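Local structure of Glyoxalase/bleomycin resistance protein/dioxygenase (Catenulispora acidiphila, 4G6X) at residues D36-E41 / A60-T65; A101-V106 / L145-Q150. The protein belongs to the vicinal oxygen chelate (glyoxalase/bleomycin resistance/dioxygenase) superfamily and may act as a dioxygenase. All blocks are in the same frame, centred on the assembly; numbering follows the deposited sequence. Where two conformers were deposited one is given.

Read from the N terminus, the chain builds two four-stranded mixed sheets with the same strand order, 1-4-3-2, as in the vicinal oxygen chelate fold, and helix 87-96 lies on the connection between them. Contact 1 closes first: helix 37-46 runs into strand 51-58, the chain turns back, and strand 61-67 returns alongside the first turn of the helix. Only after that does contact 2 open, at strand 102-106, and it closes at strand 145-150 once helix 109-118 and two strands have been passed. The two loops therefore follow in series, neither nested nor crossed. Contact 1 ties helix to sheet in the first half; contact 2 joins two neighbouring strands of the second sheet, the two centres about 20 Å apart.

Contact 1: D36-E41 / A60-T65; sequences DQAKAE and ADRWLT
Q37, in the first turn of helix 37-46, faces R62 on strand 61-67 with 7.8 Å between their CA atoms, and the short helix and strand segments run nearly parallel, 16° apart with axes 10.4 Å from each other. Helix 37-46 here packs on the first of the two mixed sheets of the vicinal oxygen chelate fold, and the contact illustrates how a side-chain amide can stand in for a neighbouring strand. Q37 sends an extended chain across to the backbone of R62 and grips it twice: its NE2 donates to R62 O at 2.8 Å along an almost straight bond, while R62 N donates to Q37 OE1 at 3.1 Å, in the carbonyl plane and on a lone pair. The two bonds fix the rotation of the amide, and NE2 also reaches L79 O on the adjoining strand 76-81. A water bridges Q37 OE1 to D61 OD1.

The side chain of R62 points toward the helix and bends at chi2 and chi3, which brings its guanidinium beside the first helical turn. L64 CD2 lies over the centre of one guanidinium face, 4.1 Å above the plane, and also packs near Q37 O. E41, one helical turn after Q37, is extended, and its OE1 forms a salt bridge with R62 NH1 at the guanidinium edge, the carboxylate and guanidinium planes 60° apart. D55 on strand 51-58 adds a second salt bridge, so NH1 is shared by two carboxylates. D36 caps the helix, its OD2 accepting from K39 N. A further water receives from R62 NH2 and donates to E41 OE1, the same oxygen that meets R62 NH1 at 2.6 Å from above the carboxylate plane.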
# COMPACT_ATOMS: atom_id res chain seq x y z
N ASP A 36 -4.38 -9.69 14.17
CA ASP A 36 -5.07 -9.28 15.39
C ASP A 36 -4.85 -7.77 15.48
O ASP A 36 -3.70 -7.33 15.60
CB ASP A 36 -4.38 -10.00 16.55
CG ASP A 36 -4.93 -9.64 17.93
OD1 ASP A 36 -5.06 -10.57 18.74
OD2 ASP A 36 -5.14 -8.45 18.27
N GLN A 37 -5.92 -6.99 15.32
CA GLN A 37 -5.74 -5.51 15.33
C GLN A 37 -5.23 -4.93 16.62
O GLN A 37 -4.59 -3.88 16.54
CB GLN A 37 -6.99 -4.76 14.92
CG GLN A 37 -7.41 -5.08 13.51
CD GLN A 37 -8.68 -4.29 13.08
OE1 GLN A 37 -9.78 -4.55 13.59
NE2 GLN A 37 -8.52 -3.32 12.17
N ALA A 38 -5.59 -5.49 17.77
CA ALA A 38 -5.05 -5.00 19.04
C ALA A 38 -3.55 -5.22 19.13
O ALA A 38 -2.78 -4.35 19.56
CB ALA A 38 -5.79 -5.60 20.21
N LYS A 39 -3.09 -6.42 18.76
CA LYS A 39 -1.65 -6.65 18.68
C LYS A 39 -0.97 -5.66 17.71
O LYS A 39 0.11 -5.08 18.01
CB LYS A 39 -1.34 -8.10 18.26
CG LYS A 39 0.14 -8.40 18.10
CD LYS A 39 0.48 -9.90 17.94
CE LYS A 39 -0.39 -10.51 16.83
NZ LYS A 39 -0.00 -11.93 16.55
N ALA A 40 -1.59 -5.45 16.56
CA ALA A 40 -1.01 -4.58 15.55
C ALA A 40 -0.92 -3.13 16.06
O ALA A 40 0.11 -2.47 15.84
CB ALA A 40 -1.85 -4.62 14.28
N GLU A 41 -1.99 -2.67 16.71
CA GLU A 41 -1.95 -1.30 17.27
C GLU A 41 -0.75 -1.15 18.21
O GLU A 41 0.02 -0.18 18.12
CB GLU A 41 -3.22 -0.96 18.02
CG GLU A 41 -3.15 0.49 18.49
CD GLU A 41 -4.38 0.97 19.23
OE1 GLU A 41 -5.35 0.22 19.35
OE2 GLU A 41 -4.33 2.12 19.72
N ALA A 60 -17.64 -5.74 13.82
CA ALA A 60 -16.86 -6.35 14.90
C ALA A 60 -15.39 -6.00 14.82
O ALA A 60 -14.62 -6.33 15.74
CB ALA A 60 -16.99 -7.88 14.87
N ASP A 61 -14.99 -5.35 13.73
CA ASP A 61 -13.60 -4.90 13.62
C ASP A 61 -13.58 -3.36 13.62
O ASP A 61 -14.60 -2.69 13.86
CB ASP A 61 -12.92 -5.45 12.36
CG ASP A 61 -13.04 -6.99 12.25
OD1 ASP A 61 -12.50 -7.69 13.11
OD2 ASP A 61 -13.64 -7.44 11.29
N ARG A 62 -12.38 -2.86 13.43
CA ARG A 62 -12.15 -1.46 13.40
C ARG A 62 -11.58 -1.02 12.11
O ARG A 62 -10.73 -1.70 11.51
CB ARG A 62 -11.08 -1.11 14.45
CG ARG A 62 -11.49 -1.48 15.83
CD ARG A 62 -10.31 -2.01 16.59
NE ARG A 62 -9.48 -0.93 17.07
CZ ARG A 62 -8.39 -1.11 17.80
NH1 ARG A 62 -7.72 -0.06 18.26
NH2 ARG A 62 -7.94 -2.34 18.06
N TRP A 63 -11.92 0.23 11.73
CA TRP A 63 -11.13 0.97 10.79
C TRP A 63 -10.07 1.63 11.60
O TRP A 63 -10.35 2.52 12.36
CB TRP A 63 -11.99 2.06 10.10
CG TRP A 63 -11.21 2.94 9.16
CD1 TRP A 63 -10.62 4.18 9.42
CD2 TRP A 63 -10.93 2.67 7.76
NE1 TRP A 63 -10.01 4.65 8.30
CE2 TRP A 63 -10.16 3.81 7.27
CE3 TRP A 63 -11.29 1.67 6.87
CZ2 TRP A 63 -9.73 3.88 5.95
CZ3 TRP A 63 -10.84 1.75 5.55
CH2 TRP A 63 -10.10 2.83 5.10
N LEU A 64 -8.84 1.16 11.45
CA LEU A 64 -7.70 1.61 12.25
C LEU A 64 -6.57 2.03 11.34
O LEU A 64 -5.96 1.17 10.62
CB LEU A 64 -7.29 0.40 13.09
CG LEU A 64 -6.07 0.63 13.96
CD1 LEU A 64 -6.30 1.77 14.96
CD2 LEU A 64 -5.67 -0.71 14.65
N THR A 65 -6.23 3.32 11.36
CA THR A 65 -5.12 3.77 10.58
C THR A 65 -4.10 4.42 11.50
O THR A 65 -4.45 4.96 12.53
CB THR A 65 -5.52 4.77 9.50
OG1 THR A 65 -6.12 5.90 10.15
CG2 THR A 65 -6.52 4.15 8.57
O HOH W 1 -10.56 -6.51 14.95
O HOH W 2 -6.40 -2.09 20.58

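Contact 2: A101-V106 / L145-Q150; sequences AASFAV and LIQLMQ
S103 and Q147 lie side by side on strands 102-106 and 145-150, a parallel pair in the second sheet of the vicinal oxygen chelate fold, and they show how a side-chain bond can supplement a sheet ladder when the serine adopts a suitable conformer. The backbone ladder alternates in the usual parallel manner: Q147 N donates to A102 O, Q147 O accepts from F104 N at 2.8 Å, M149 N reaches F104 O, and V106 N closes on M149 O.

The Q147 side chain can be followed outward past S103, which has two conformers; the distances here hold for one of them. CB lies 3.6 Å from S103 OG. CG, anti to the backbone N (chi1 -172°), is 4.1 Å from S103 OG, and CD 3.8 Å from the same oxygen. At the tip, OE1 accepts from S103 OG at 2.9 Å, the hydroxyl tilted 29° from the carbonyl plane, and also rests against S103 CB. Farther along this face, M149, a selenomethionine, bends at chi3 and in the same model brings SE to 3.9 Å from S103 CB; its side chain lies about 4 Å from a bound glycerol.

On the face bearing F104 and I146, I146 CG2 meets the edge of the F104 ring at CD2 and CE2, both 3.5 Å away, while the ring itself makes an edge-to-face contact with F50. The second subunit packs H28 onto A105 and M149, and M25 onto V106 and L148. The pairing thus rests on the backbone ladder and the apolar F104-I146 contact, while on the other face a hydroxyl-to-amide bond can link the strands when S103 adopts this conformer.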
# COMPACT_ATOMS: atom_id res chain seq x y z
N ALA A 101 5.69 -7.38 2.97
CA ALA A 101 4.37 -6.92 2.61
C ALA A 101 4.31 -5.44 2.41
O ALA A 101 3.40 -4.93 1.73
CB ALA A 101 3.38 -7.33 3.70
N ALA A 102 5.25 -4.76 3.03
CA ALA A 102 5.28 -3.31 2.95
C ALA A 102 6.67 -2.82 3.27
O ALA A 102 7.49 -3.53 3.87
CB ALA A 102 4.28 -2.72 3.93
N SER A 103 6.97 -1.60 2.81
CA SER A 103 8.29 -1.00 3.03
C SER A 103 8.17 0.47 3.48
O SER A 103 7.43 1.24 2.86
CB SER A 103 9.15 -1.07 1.75
OG SER A 103 9.13 -2.33 1.09
N PHE A 104 8.95 0.84 4.50
CA PHE A 104 8.97 2.22 5.10
C PHE A 104 10.34 2.78 4.98
O PHE A 104 11.32 2.07 5.01
CB PHE A 104 8.55 2.21 6.59
CG PHE A 104 7.21 1.59 6.80
CD1 PHE A 104 6.08 2.16 6.24
CD2 PHE A 104 7.07 0.36 7.41
CE1 PHE A 104 4.83 1.55 6.34
CE2 PHE A 104 5.83 -0.26 7.52
CZ PHE A 104 4.71 0.31 6.96
N ALA A 105 10.41 4.10 4.82
CA ALA A 105 11.69 4.79 4.62
C ALA A 105 12.23 5.36 5.93
O ALA A 105 11.47 5.83 6.78
CB ALA A 105 11.49 5.93 3.62
N VAL A 106 13.54 5.30 6.11
CA VAL A 106 14.16 5.93 7.28
C VAL A 106 15.42 6.66 6.83
O VAL A 106 16.03 6.28 5.82
CB VAL A 106 14.49 4.91 8.41
CG1 VAL A 106 13.20 4.25 8.94
CG2 VAL A 106 15.46 3.85 7.91
N LEU A 145 6.34 -9.62 7.01
CA LEU A 145 7.68 -9.06 7.06
C LEU A 145 7.55 -7.63 6.57
O LEU A 145 6.75 -7.35 5.66
CB LEU A 145 8.62 -9.87 6.13
CG LEU A 145 8.87 -11.36 6.51
CD1 LEU A 145 9.66 -12.09 5.47
CD2 LEU A 145 9.55 -11.48 7.89
N ILE A 146 8.36 -6.74 7.13
CA ILE A 146 8.26 -5.32 6.87
C ILE A 146 9.66 -4.89 6.53
O ILE A 146 10.60 -5.24 7.26
CB ILE A 146 7.82 -4.55 8.10
CG1 ILE A 146 6.39 -4.95 8.51
CG2 ILE A 146 7.88 -3.03 7.87
CD1 ILE A 146 5.32 -4.73 7.45
N GLN A 147 9.80 -4.21 5.41
CA GLN A 147 11.11 -3.70 5.01
C GLN A 147 11.31 -2.24 5.44
O GLN A 147 10.43 -1.39 5.22
CB GLN A 147 11.27 -3.87 3.49
CG GLN A 147 12.63 -3.56 2.92
CD GLN A 147 12.64 -3.66 1.41
OE1 GLN A 147 11.88 -3.00 0.71
NE2 GLN A 147 13.50 -4.47 0.92
N LEU A 148 12.50 -1.99 5.99
CA LEU A 148 13.06 -0.65 6.15
C LEU A 148 14.05 -0.35 5.04
O LEU A 148 14.89 -1.17 4.68
CB LEU A 148 13.79 -0.56 7.45
CG LEU A 148 13.05 -0.32 8.76
CD1 LEU A 148 11.56 -0.46 8.75
CD2 LEU A 148 13.75 -0.91 10.00
N MSE A 149 13.95 0.84 4.49
CA MSE A 149 14.75 1.25 3.34
C MSE A 149 15.43 2.56 3.64
O MSE A 149 14.77 3.57 3.95
CB MSE A 149 13.91 1.53 2.10
CG MSE A 149 13.15 0.31 1.54
SE MSE A 149 12.12 0.60 -0.16
CE MSE A 149 13.63 1.62 -0.88
N GLN A 150 16.74 2.59 3.44
CA GLN A 150 17.43 3.84 3.79
C GLN A 150 17.41 4.84 2.67
O GLN A 150 18.00 4.63 1.59
CB GLN A 150 18.82 3.66 4.35
CG GLN A 150 19.40 5.02 4.76
CD GLN A 150 20.70 4.89 5.48
OE1 GLN A 150 20.76 4.75 6.70
NE2 GLN A 150 21.78 4.98 4.73